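Local structure of acinetobacter secreted protease CpaA (Acinetobacter nosocomialis M2, 6O38) at residues 201-206 with 234-239; 245-250 with 324-329; 383-388 with 392-397. The protein acts as a secreted zinc metalloprotease of the reprolysin-like kind, probably exported by the type II secretion system with the help of its chaperone CpaB. All coordinates share one frame; numbering follows the deposited sequence.

The three interactions follow one another along the chain, each closing before the next opens. Interactions 1 and 2 lie on the same side of the chain's centre, with their centres about 17 Å apart. They touch through Ile238 CD1 and Ile248 CD1, 3.7 Å apart, on the successive strands 235-240 and 246-248. Interaction 1 packs the loop before strand 210-215 against strand 235-240 of a StcE-like beta-sandwich unit, and interaction 2 reaches from that unit to the next. Interaction 3 is far from both, with centres about 51 and 46 Å away and nearest atoms about 30 Å off. It joins helices 383-389 and 391-411, probably at the start of the protease part, beside CpaB.

Interaction 1 (201-206 with 234-239); sequences TSLAAV and DRIIIK
Asp234 OD2 accepts hydrogen bonds from Ser164 OG and from the backbone N of Asn231, and it also lies 3.6 Å from the methyl Val206 CG2. Strand 235-240 belongs to a StcE-like beta-sandwich unit, and the loop 201-206 packs on it. This loop leads to strand 210-215. Segment 234-239 enters strand 235-240, which pairs in parallel with strand 210-215. The carboxylate is buried, and its two polar partners fix its place in the loop just before the strand. The touch with Val206 is plain van der Waals packing beside this fixed group.

The rest of the contact is apolar. Two residues further on, Ile236 extends its chain with CG1 beside the backbone N (chi1 -68°), which sends CD1 toward the loop. Val206 CG1 meets Ile236 CD1 at 3.7 Å, and the two side chains cross at a slant. Val206 thus divides its methyls, CG2 to the aspartate and CG1 to the isoleucine. Trp278 of strand 277-288 touches both Val206 and Ile236, so the cluster continues into the sandwich. Backbone bonds from Thr201 and Leu203 to Thr225 tie down the start of the loop. Leu203 runs past Ile236 in the opposite sense, and its CD2 stops 4.2 Å from Ile236 CD1.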
ATOM      1  N   THR A 201     -13.551 -22.690  20.752  1.00 38.60           N
ATOM      2  CA  THR A 201     -14.321 -21.571  20.227  1.00 35.80           C
ATOM      3  C   THR A 201     -13.921 -20.228  20.823  1.00 33.31           C
ATOM      4  O   THR A 201     -14.601 -19.229  20.571  1.00 31.46           O
ATOM      5  CB  THR A 201     -15.816 -21.805  20.463  1.00 36.24           C
ATOM      6  OG1 THR A 201     -16.057 -21.992  21.864  1.00 36.99           O
ATOM      7  CG2 THR A 201     -16.290 -23.035  19.703  1.00 38.68           C
ATOM      8  N   SER A 202     -12.843 -20.171  21.604  1.00 37.59           N
ATOM      9  CA  SER A 202     -12.455 -18.921  22.239  1.00 35.63           C
ATOM     10  C   SER A 202     -10.958 -18.917  22.509  1.00 36.21           C
ATOM     11  O   SER A 202     -10.339 -19.969  22.693  1.00 38.46           O
ATOM     12  CB  SER A 202     -13.218 -18.696  23.550  1.00 35.52           C
ATOM     13  OG  SER A 202     -12.780 -19.594  24.556  1.00 37.45           O
ATOM     14  N   LEU A 203     -10.387 -17.715  22.525  1.00 36.65           N
ATOM     15  CA  LEU A 203      -9.009 -17.482  22.944  1.00 37.04           C
ATOM     16  C   LEU A 203      -9.050 -16.539  24.139  1.00 36.13           C
ATOM     17  O   LEU A 203      -9.436 -15.375  24.001  1.00 34.29           O
ATOM     18  CB  LEU A 203      -8.173 -16.898  21.807  1.00 36.00           C
ATOM     19  CG  LEU A 203      -6.680 -16.714  22.088  1.00 36.78           C
ATOM     20  CD1 LEU A 203      -6.028 -18.043  22.443  1.00 39.34           C
ATOM     21  CD2 LEU A 203      -5.982 -16.067  20.903  1.00 35.77           C
ATOM     22  N   ALA A 204      -8.665 -17.045  25.313  1.00 36.78           N
ATOM     23  CA  ALA A 204      -8.747 -16.232  26.522  1.00 36.29           C
ATOM     24  C   ALA A 204      -7.760 -15.073  26.484  1.00 35.65           C
ATOM     25  O   ALA A 204      -8.109 -13.942  26.842  1.00 34.59           O
ATOM     26  CB  ALA A 204      -8.510 -17.102  27.755  1.00 37.87           C
ATOM     27  N   ALA A 205      -6.526 -15.327  26.052  1.00 36.98           N
ATOM     28  CA  ALA A 205      -5.504 -14.294  26.033  1.00 36.64           C
ATOM     29  C   ALA A 205      -4.479 -14.615  24.955  1.00 37.19           C
ATOM     30  O   ALA A 205      -4.317 -15.768  24.549  1.00 38.56           O
ATOM     31  CB  ALA A 205      -4.819 -14.154  27.397  1.00 37.53           C
ATOM     32  N   VAL A 206      -3.787 -13.575  24.499  1.00 40.50           N
ATOM     33  CA  VAL A 206      -2.725 -13.734  23.517  1.00 41.29           C
ATOM     34  C   VAL A 206      -1.388 -13.838  24.238  1.00 42.72           C
ATOM     35  O   VAL A 206      -1.223 -13.390  25.375  1.00 42.70           O
ATOM     36  CB  VAL A 206      -2.715 -12.582  22.490  1.00 39.90           C
ATOM     37  CG1 VAL A 206      -3.986 -12.604  21.658  1.00 38.49           C
ATOM     38  CG2 VAL A 206      -2.549 -11.245  23.193  1.00 39.12           C
ATOM     39  N   ASP A 234      -1.249  -5.645  19.719  1.00 39.35           N
ATOM     40  CA  ASP A 234      -1.211  -7.074  19.444  1.00 39.63           C
ATOM     41  C   ASP A 234      -2.147  -7.398  18.287  1.00 38.67           C
ATOM     42  O   ASP A 234      -3.195  -6.771  18.112  1.00 37.49           O
ATOM     43  CB  ASP A 234      -1.602  -7.880  20.684  1.00 39.68           C
ATOM     44  CG  ASP A 234      -0.528  -7.863  21.753  1.00 40.81           C
ATOM     45  OD1 ASP A 234       0.646  -7.600  21.418  1.00 41.69           O
ATOM     46  OD2 ASP A 234      -0.856  -8.129  22.928  1.00 40.87           O
ATOM     47  N   ARG A 235      -1.765  -8.390  17.486  1.00 40.21           N
ATOM     48  CA  ARG A 235      -2.500  -8.709  16.272  1.00 39.25           C
ATOM     49  C   ARG A 235      -2.894 -10.177  16.247  1.00 39.23           C
ATOM     50  O   ARG A 235      -2.134 -11.045  16.688  1.00 40.52           O
ATOM     51  CB  ARG A 235      -1.682  -8.370  15.020  1.00 39.70           C
ATOM     52  CG  ARG A 235      -1.558  -6.880  14.765  1.00 39.89           C
ATOM     53  CD  ARG A 235      -0.977  -6.590  13.395  1.00 40.31           C
ATOM     54  NE  ARG A 235      -0.874  -5.154  13.148  1.00 41.02           N
ATOM     55  CZ  ARG A 235      -0.791  -4.607  11.940  1.00 40.86           C
ATOM     56  NH1 ARG A 235      -0.800  -5.376  10.860  1.00 40.02           N
ATOM     57  NH2 ARG A 235      -0.701  -3.291  11.812  1.00 41.50           N
ATOM     58  N   ILE A 236      -4.090 -10.441  15.728  1.00 37.22           N
ATOM     59  CA  ILE A 236      -4.598 -11.793  15.533  1.00 37.14           C
ATOM     60  C   ILE A 236      -5.009 -11.932  14.075  1.00 36.06           C
ATOM     61  O   ILE A 236      -5.843 -11.161  13.586  1.00 34.79           O
ATOM     62  CB  ILE A 236      -5.786 -12.109  16.458  1.00 36.67           C
ATOM     63  CG1 ILE A 236      -5.332 -12.171  17.916  1.00 37.77           C
ATOM     64  CG2 ILE A 236      -6.454 -13.413  16.046  1.00 36.75           C
ATOM     65  CD1 ILE A 236      -6.455 -12.466  18.884  1.00 37.46           C
ATOM     66  N   ILE A 237      -4.423 -12.905  13.384  1.00 37.60           N
ATOM     67  CA  ILE A 237      -4.804 -13.257  12.021  1.00 36.72           C
ATOM     68  C   ILE A 237      -5.591 -14.557  12.075  1.00 37.04           C
ATOM     69  O   ILE A 237      -5.161 -15.525  12.713  1.00 38.40           O
ATOM     70  CB  ILE A 237      -3.577 -13.389  11.102  1.00 37.24           C
ATOM     71  CG1 ILE A 237      -2.856 -12.045  10.981  1.00 37.17           C
ATOM     72  CG2 ILE A 237      -3.989 -13.895   9.729  1.00 36.52           C
ATOM     73  CD1 ILE A 237      -1.565 -12.114  10.194  1.00 37.86           C
ATOM     74  N   ILE A 238      -6.744 -14.575  11.413  1.00 35.76           N
ATOM     75  CA  ILE A 238      -7.603 -15.751  11.347  1.00 36.29           C
ATOM     76  C   ILE A 238      -7.681 -16.185   9.890  1.00 36.11           C
ATOM     77  O   ILE A 238      -8.120 -15.412   9.028  1.00 34.95           O
ATOM     78  CB  ILE A 238      -9.002 -15.472  11.921  1.00 35.72           C
ATOM     79  CG1 ILE A 238      -8.889 -14.991  13.370  1.00 36.00           C
ATOM     80  CG2 ILE A 238      -9.868 -16.717  11.841  1.00 36.67           C
ATOM     81  CD1 ILE A 238     -10.220 -14.705  14.029  1.00 35.44           C
ATOM     82  N   LYS A 239      -7.262 -17.420   9.619  1.00 36.59           N
ATOM     83  CA  LYS A 239      -7.220 -17.964   8.271  1.00 36.60           C
ATOM     84  C   LYS A 239      -8.051 -19.237   8.203  1.00 37.83           C
ATOM     85  O   LYS A 239      -8.198 -19.957   9.195  1.00 39.22           O
ATOM     86  CB  LYS A 239      -5.785 -18.302   7.841  1.00 37.43           C
ATOM     87  CG  LYS A 239      -4.833 -17.131   7.713  1.00 36.87           C
ATOM     88  CD  LYS A 239      -3.425 -17.651   7.459  1.00 38.31           C
ATOM     89  CE  LYS A 239      -2.392 -16.538   7.456  1.00 38.36           C
ATOM     90  NZ  LYS A 239      -1.025 -17.066   7.173  1.00 39.55           N
TER

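Interaction 2 (245-250 with 324-329)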
ATOM      1  N   SER A 245     -18.090 -22.773   6.188  1.00 35.06           N
ATOM      2  CA  SER A 245     -17.842 -21.460   6.758  1.00 33.42           C
ATOM      3  C   SER A 245     -17.923 -21.494   8.283  1.00 34.31           C
ATOM      4  O   SER A 245     -18.500 -22.401   8.890  1.00 36.41           O
ATOM      5  CB  SER A 245     -18.844 -20.443   6.212  1.00 32.26           C
ATOM      6  OG  SER A 245     -18.785 -20.376   4.799  1.00 31.61           O
ATOM      7  N   ALA A 246     -17.330 -20.473   8.898  1.00 35.73           N
ATOM      8  CA  ALA A 246     -17.416 -20.260  10.333  1.00 35.87           C
ATOM      9  C   ALA A 246     -17.613 -18.772  10.578  1.00 33.54           C
ATOM     10  O   ALA A 246     -17.367 -17.942   9.701  1.00 32.00           O
ATOM     11  CB  ALA A 246     -16.167 -20.771  11.065  1.00 36.49           C
ATOM     12  N   LYS A 247     -18.064 -18.438  11.782  1.00 37.29           N
ATOM     13  CA  LYS A 247     -18.400 -17.065  12.133  1.00 35.37           C
ATOM     14  C   LYS A 247     -17.428 -16.546  13.184  1.00 34.57           C
ATOM     15  O   LYS A 247     -17.212 -17.195  14.210  1.00 35.90           O
ATOM     16  CB  LYS A 247     -19.841 -16.974  12.639  1.00 35.78           C
ATOM     17  CG  LYS A 247     -20.245 -15.602  13.147  1.00 34.22           C
ATOM     18  CD  LYS A 247     -21.670 -15.618  13.683  1.00 34.78           C
ATOM     19  CE  LYS A 247     -22.143 -14.219  14.037  1.00 33.46           C
ATOM     20  NZ  LYS A 247     -23.610 -14.169  14.290  1.00 34.10           N
ATOM     21  N   ILE A 248     -16.840 -15.383  12.923  1.00 34.12           N
ATOM     22  CA  ILE A 248     -16.070 -14.664  13.932  1.00 33.32           C
ATOM     23  C   ILE A 248     -17.027 -13.752  14.691  1.00 32.65           C
ATOM     24  O   ILE A 248     -17.627 -12.844  14.105  1.00 31.91           O
ATOM     25  CB  ILE A 248     -14.923 -13.862  13.301  1.00 32.17           C
ATOM     26  CG1 ILE A 248     -13.967 -14.791  12.553  1.00 32.88           C
ATOM     27  CG2 ILE A 248     -14.172 -13.077  14.367  1.00 31.71           C
ATOM     28  CD1 ILE A 248     -12.997 -14.065  11.649  1.00 31.98           C
ATOM     29  N   ASN A 249     -17.175 -14.002  15.988  1.00 32.55           N
ATOM     30  CA  ASN A 249     -18.113 -13.237  16.798  1.00 32.06           C
ATOM     31  C   ASN A 249     -17.676 -11.780  16.894  1.00 30.85           C
ATOM     32  O   ASN A 249     -16.481 -11.473  16.945  1.00 30.60           O
ATOM     33  CB  ASN A 249     -18.228 -13.850  18.192  1.00 33.06           C
ATOM     34  CG  ASN A 249     -18.779 -15.263  18.162  1.00 34.71           C
ATOM     35  OD1 ASN A 249     -19.657 -15.582  17.360  1.00 35.01           O
ATOM     36  ND2 ASN A 249     -18.263 -16.119  19.036  1.00 36.04           N
ATOM     37  N   ASN A 250     -18.657 -10.878  16.907  1.00 33.66           N
ATOM     38  CA  ASN A 250     -18.382  -9.446  16.922  1.00 32.90           C
ATOM     39  C   ASN A 250     -18.015  -8.916  18.302  1.00 33.01           C
ATOM     40  O   ASN A 250     -17.588  -7.761  18.404  1.00 32.84           O
ATOM     41  CB  ASN A 250     -19.588  -8.671  16.385  1.00 32.65           C
ATOM     42  CG  ASN A 250     -19.792  -8.872  14.896  1.00 32.58           C
ATOM     43  OD1 ASN A 250     -20.490  -9.793  14.472  1.00 33.04           O
ATOM     44  ND2 ASN A 250     -19.179  -8.011  14.093  1.00 32.09           N
ATOM     45  N   GLN A 324     -30.298  -9.352   3.553  1.00 35.41           N
ATOM     46  CA  GLN A 324     -29.816  -9.636   4.897  1.00 35.05           C
ATOM     47  C   GLN A 324     -28.386  -9.136   5.029  1.00 34.66           C
ATOM     48  O   GLN A 324     -27.523  -9.478   4.213  1.00 35.29           O
ATOM     49  CB  GLN A 324     -29.897 -11.133   5.210  1.00 35.73           C
ATOM     50  CG  GLN A 324     -31.297 -11.571   5.606  1.00 36.28           C
ATOM     51  CD  GLN A 324     -31.492 -13.072   5.534  1.00 37.45           C
ATOM     52  OE1 GLN A 324     -30.551 -13.844   5.718  1.00 38.11           O
ATOM     53  NE2 GLN A 324     -32.711 -13.492   5.215  1.00 37.84           N
ATOM     54  N   ALA A 325     -28.144  -8.331   6.058  1.00 34.00           N
ATOM     55  CA  ALA A 325     -26.837  -7.736   6.290  1.00 33.29           C
ATOM     56  C   ALA A 325     -26.742  -7.353   7.757  1.00 32.57           C
ATOM     57  O   ALA A 325     -27.718  -7.433   8.507  1.00 32.66           O
ATOM     58  CB  ALA A 325     -26.609  -6.518   5.390  1.00 33.21           C
ATOM     59  N   GLN A 326     -25.548  -6.932   8.158  1.00 32.39           N
ATOM     60  CA  GLN A 326     -25.298  -6.461   9.510  1.00 31.72           C
ATOM     61  C   GLN A 326     -24.796  -5.025   9.457  1.00 31.37           C
ATOM     62  O   GLN A 326     -24.241  -4.584   8.446  1.00 31.39           O
ATOM     63  CB  GLN A 326     -24.287  -7.357  10.235  1.00 31.31           C
ATOM     64  CG  GLN A 326     -24.790  -8.774  10.474  1.00 32.04           C
ATOM     65  CD  GLN A 326     -23.782  -9.639  11.204  1.00 32.07           C
ATOM     66  OE1 GLN A 326     -22.781  -9.145  11.721  1.00 31.39           O
ATOM     67  NE2 GLN A 326     -24.040 -10.942  11.246  1.00 33.11           N
ATOM     68  N   VAL A 327     -25.014  -4.295  10.554  1.00 31.23           N
ATOM     69  CA  VAL A 327     -24.634  -2.888  10.611  1.00 31.37           C
ATOM     70  C   VAL A 327     -23.146  -2.740  10.331  1.00 30.86           C
ATOM     71  O   VAL A 327     -22.307  -3.395  10.962  1.00 30.26           O
ATOM     72  CB  VAL A 327     -25.011  -2.289  11.974  1.00 31.50           C
ATOM     73  CG1 VAL A 327     -24.481  -0.868  12.094  1.00 31.93           C
ATOM     74  CG2 VAL A 327     -26.521  -2.318  12.162  1.00 32.09           C
ATOM     75  N   GLY A 328     -22.812  -1.877   9.375  1.00 31.14           N
ATOM     76  CA  GLY A 328     -21.449  -1.662   8.956  1.00 30.82           C
ATOM     77  C   GLY A 328     -21.082  -2.320   7.641  1.00 30.79           C
ATOM     78  O   GLY A 328     -20.060  -1.955   7.048  1.00 30.81           O
ATOM     79  N   ASP A 329     -21.881  -3.279   7.176  1.00 31.62           N
ATOM     80  CA  ASP A 329     -21.625  -3.896   5.882  1.00 31.54           C
ATOM     81  C   ASP A 329     -21.707  -2.849   4.778  1.00 32.10           C
ATOM     82  O   ASP A 329     -22.530  -1.931   4.828  1.00 32.89           O
ATOM     83  CB  ASP A 329     -22.627  -5.023   5.623  1.00 32.11           C
ATOM     84  CG  ASP A 329     -22.326  -6.268   6.434  1.00 31.92           C
ATOM     85  OD1 ASP A 329     -21.224  -6.350   7.014  1.00 31.22           O
ATOM     86  OD2 ASP A 329     -23.190  -7.169   6.494  1.00 32.75           O
TER
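Gln326 turns CG away from its carbonyl carbon (chi1 -65°), then runs straight out, which carries its amide to Asn250. Asn250 has much the same first torsion, and its amide faces Gln326. The two amide planes are 60° apart. The glutamine amide may well be modelled the wrong way round, so nothing rests on which of its end atoms faces Asn250. The pair is best read as a polar contact without a defined bond.

Asn250 has firmer partners elsewhere. Its ND2 donates to the backbone oxygens of Ser255 and Ala257, and this fixes the rotation of the amide. Lys247 reaches over from the strand with an extended chain, and its ammonium end comes near the same glutamine. That is a loose approach at the surface.

The glutamine backbone is held more firmly. A type II beta turn runs from Gln326 to Asp329, closed by Asp329 N to Gln326 O at 3.0 Å. Gly328 takes the third place, with the positive phi usual there. Gln326 N returns a nearly straight bond to Asp329 OD2, 2.9 Å long with an angle of 169° at the hydrogen. It meets that oxygen from above the carboxylate plane. Thr258 OG1 also bonds to Asp329 OD2, which links the turn to the other unit.

The contact bridges two successive StcE-like beta-sandwich units. Strand 246-248 lies between strands 223-224 and 260-261 in a small sheet, while the turn ends the loop between strand 318-320 and strand 330-335.

Interaction 3 (383-388 with 392-397)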
ATOM      1  N   PRO A 383      -2.563  21.514 -24.689  1.00 74.67           N
ATOM      2  CA  PRO A 383      -1.922  20.974 -25.901  1.00 76.64           C
ATOM      3  C   PRO A 383      -0.423  20.789 -25.753  1.00 77.72           C
ATOM      4  O   PRO A 383       0.146  19.890 -26.387  1.00 78.39           O
ATOM      5  CB  PRO A 383      -2.260  22.019 -26.974  1.00 79.26           C
ATOM      6  CG  PRO A 383      -3.466  22.729 -26.455  1.00 78.06           C
ATOM      7  CD  PRO A 383      -3.331  22.739 -24.963  1.00 75.78           C
ATOM      8  N   GLU A 384       0.238  21.621 -24.945  1.00 78.03           N
ATOM      9  CA  GLU A 384       1.656  21.418 -24.669  1.00 78.89           C
ATOM     10  C   GLU A 384       1.901  20.061 -24.019  1.00 76.64           C
ATOM     11  O   GLU A 384       2.897  19.392 -24.316  1.00 77.52           O
ATOM     12  CB  GLU A 384       2.191  22.545 -23.785  1.00 79.39           C
ATOM     13  CG  GLU A 384       2.433  23.851 -24.527  1.00 82.40           C
ATOM     14  CD  GLU A 384       2.938  24.955 -23.619  1.00 82.93           C
ATOM     15  OE1 GLU A 384       2.731  24.860 -22.391  1.00 80.69           O
ATOM     16  OE2 GLU A 384       3.551  25.916 -24.133  1.00 85.68           O
ATOM     17  N   VAL A 385       1.004  19.640 -23.124  1.00 74.53           N
ATOM     18  CA  VAL A 385       1.147  18.332 -22.494  1.00 72.37           C
ATOM     19  C   VAL A 385       0.915  17.220 -23.510  1.00 72.57           C
ATOM     20  O   VAL A 385       1.634  16.212 -23.522  1.00 72.42           O
ATOM     21  CB  VAL A 385       0.190  18.210 -21.294  1.00 69.48           C
ATOM     22  CG1 VAL A 385       0.219  16.799 -20.727  1.00 67.31           C
ATOM     23  CG2 VAL A 385       0.558  19.219 -20.228  1.00 69.38           C
ATOM     24  N   ASN A 386      -0.088  17.381 -24.378  1.00 72.98           N
ATOM     25  CA  ASN A 386      -0.370  16.354 -25.378  1.00 73.31           C
ATOM     26  C   ASN A 386       0.804  16.173 -26.330  1.00 75.95           C
ATOM     27  O   ASN A 386       1.095  15.052 -26.761  1.00 75.98           O
ATOM     28  CB  ASN A 386      -1.641  16.702 -26.153  1.00 73.62           C
ATOM     29  CG  ASN A 386      -2.850  16.852 -25.256  1.00 71.13           C
ATOM     30  OD1 ASN A 386      -2.814  16.501 -24.077  1.00 68.97           O
ATOM     31  ND2 ASN A 386      -3.938  17.362 -25.815  1.00 71.51           N
ATOM     32  N   SER A 387       1.487  17.267 -26.677  1.00 77.66           N
ATOM     33  CA  SER A 387       2.639  17.164 -27.567  1.00 80.38           C
ATOM     34  C   SER A 387       3.778  16.388 -26.920  1.00 79.86           C
ATOM     35  O   SER A 387       4.520  15.684 -27.613  1.00 81.30           O
ATOM     36  CB  SER A 387       3.113  18.558 -27.979  1.00 83.03           C
ATOM     37  OG  SER A 387       2.074  19.279 -28.620  1.00 83.71           O
ATOM     38  N   ILE A 388       3.931  16.501 -25.601  1.00 77.93           N
ATOM     39  CA  ILE A 388       5.029  15.832 -24.910  1.00 77.49           C
ATOM     40  C   ILE A 388       4.681  14.377 -24.629  1.00 75.31           C
ATOM     41  O   ILE A 388       5.467  13.466 -24.915  1.00 75.96           O
ATOM     42  CB  ILE A 388       5.383  16.590 -23.617  1.00 76.55           C
ATOM     43  CG1 ILE A 388       5.994  17.953 -23.948  1.00 79.16           C
ATOM     44  CG2 ILE A 388       6.333  15.770 -22.756  1.00 75.62           C
ATOM     45  CD1 ILE A 388       5.914  18.949 -22.812  1.00 78.30           C
ATOM     46  N   SER A 392      -3.329  10.130 -26.337  1.00 75.38           N
ATOM     47  CA  SER A 392      -3.891   9.101 -25.467  1.00 72.78           C
ATOM     48  C   SER A 392      -3.207   9.084 -24.103  1.00 71.17           C
ATOM     49  O   SER A 392      -3.869   8.905 -23.073  1.00 68.64           O
ATOM     50  CB  SER A 392      -3.784   7.735 -26.141  1.00 73.67           C
ATOM     51  OG  SER A 392      -4.470   6.746 -25.395  1.00 71.32           O
ATOM     52  N   ALA A 393      -1.883   9.257 -24.081  1.00 71.07           N
ATOM     53  CA  ALA A 393      -1.140   9.234 -22.824  1.00 69.84           C
ATOM     54  C   ALA A 393      -1.621  10.307 -21.856  1.00 68.12           C
ATOM     55  O   ALA A 393      -1.733  10.056 -20.650  1.00 65.99           O
ATOM     56  CB  ALA A 393       0.354   9.392 -23.096  1.00 72.25           C
ATOM     57  N   ALA A 394      -1.892  11.515 -22.357  1.00 68.29           N
ATOM     58  CA  ALA A 394      -2.318  12.598 -21.475  1.00 66.94           C
ATOM     59  C   ALA A 394      -3.644  12.273 -20.800  1.00 64.21           C
ATOM     60  O   ALA A 394      -3.835  12.570 -19.614  1.00 62.77           O
ATOM     61  CB  ALA A 394      -2.419  13.906 -22.258  1.00 68.84           C
ATOM     62  N   LYS A 395      -4.577  11.672 -21.540  1.00 66.14           N
ATOM     63  CA  LYS A 395      -5.824  11.222 -20.930  1.00 63.92           C
ATOM     64  C   LYS A 395      -5.565  10.121 -19.910  1.00 62.63           C
ATOM     65  O   LYS A 395      -6.208  10.075 -18.855  1.00 61.09           O
ATOM     66  CB  LYS A 395      -6.796  10.744 -22.010  1.00 64.15           C
ATOM     67  CG  LYS A 395      -8.227  10.575 -21.527  1.00 62.54           C
ATOM     68  CD  LYS A 395      -9.175  10.311 -22.686  1.00 63.04           C
ATOM     69  CE  LYS A 395     -10.566   9.943 -22.196  1.00 61.65           C
ATOM     70  NZ  LYS A 395     -10.537   8.864 -21.170  1.00 60.30           N
ATOM     71  N   LEU A 396      -4.623   9.223 -20.211  1.00 64.34           N
ATOM     72  CA  LEU A 396      -4.298   8.137 -19.292  1.00 63.33           C
ATOM     73  C   LEU A 396      -3.749   8.665 -17.972  1.00 62.71           C
ATOM     74  O   LEU A 396      -4.040   8.113 -16.905  1.00 61.32           O
ATOM     75  CB  LEU A 396      -3.291   7.189 -19.943  1.00 64.58           C
ATOM     76  CG  LEU A 396      -3.031   5.866 -19.222  1.00 63.77           C
ATOM     77  CD1 LEU A 396      -4.330   5.282 -18.697  1.00 62.01           C
ATOM     78  CD2 LEU A 396      -2.319   4.883 -20.139  1.00 65.22           C
ATOM     79  N   ARG A 397      -2.943   9.729 -18.027  1.00 62.02           N
ATOM     80  CA  ARG A 397      -2.318  10.249 -16.816  1.00 61.66           C
ATOM     81  C   ARG A 397      -3.358  10.772 -15.833  1.00 60.14           C
ATOM     82  O   ARG A 397      -3.249  10.545 -14.623  1.00 59.17           O
ATOM     83  CB  ARG A 397      -1.323  11.351 -17.179  1.00 63.37           C
ATOM     84  CG  ARG A 397      -0.280  11.635 -16.112  1.00 63.52           C
ATOM     85  CD  ARG A 397       0.643  12.756 -16.556  1.00 65.36           C
ATOM     86  NE  ARG A 397       1.854  12.835 -15.746  1.00 65.87           N
ATOM     87  CZ  ARG A 397       2.003  13.643 -14.702  1.00 65.55           C
ATOM     88  NH1 ARG A 397       1.011  14.441 -14.332  1.00 64.74           N
ATOM     89  NH2 ARG A 397       3.143  13.649 -14.027  1.00 66.14           N
TER
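Ala394 is the meeting point of two consecutive helices, 383-389 and 391-411. Its methyl CB lies 4.2 Å from Val385 CG1 and touches Asn386 OD1 at 3.2 Å. The packing is close here because all three residues are buried and Tyr423 of strand 416-425 covers both Asn386 and Ala394. A chi1 of -58° swings the amide of Asn386 toward the second helix.

The far face of helix 383-389 is looser. Pro383, Glu384, Ser387 and Ile388 are exposed there. Ser387 OG bonds back to Pro383 O at 3.0 Å, and Ser387 N reaches the same oxygen from the opposite face of its plane.

Helix 391-411 also borders the chaperone. Ser392 OG bonds to Asp110 of CpaB, and Arg397 forms a salt bridge with Glu153 of CpaB. This long helix probably belongs to the metzincin-type protease domain.

Asn386 finds its polar partners outside the helix pair: OD1 bonds to Ser381 OG and ND2 to Thr425 OG1. The buried amide is therefore satisfied at both ends. The helices meet through one apolar pair, Val385 with Ala394, and the amide oxygen rests on the same methyl.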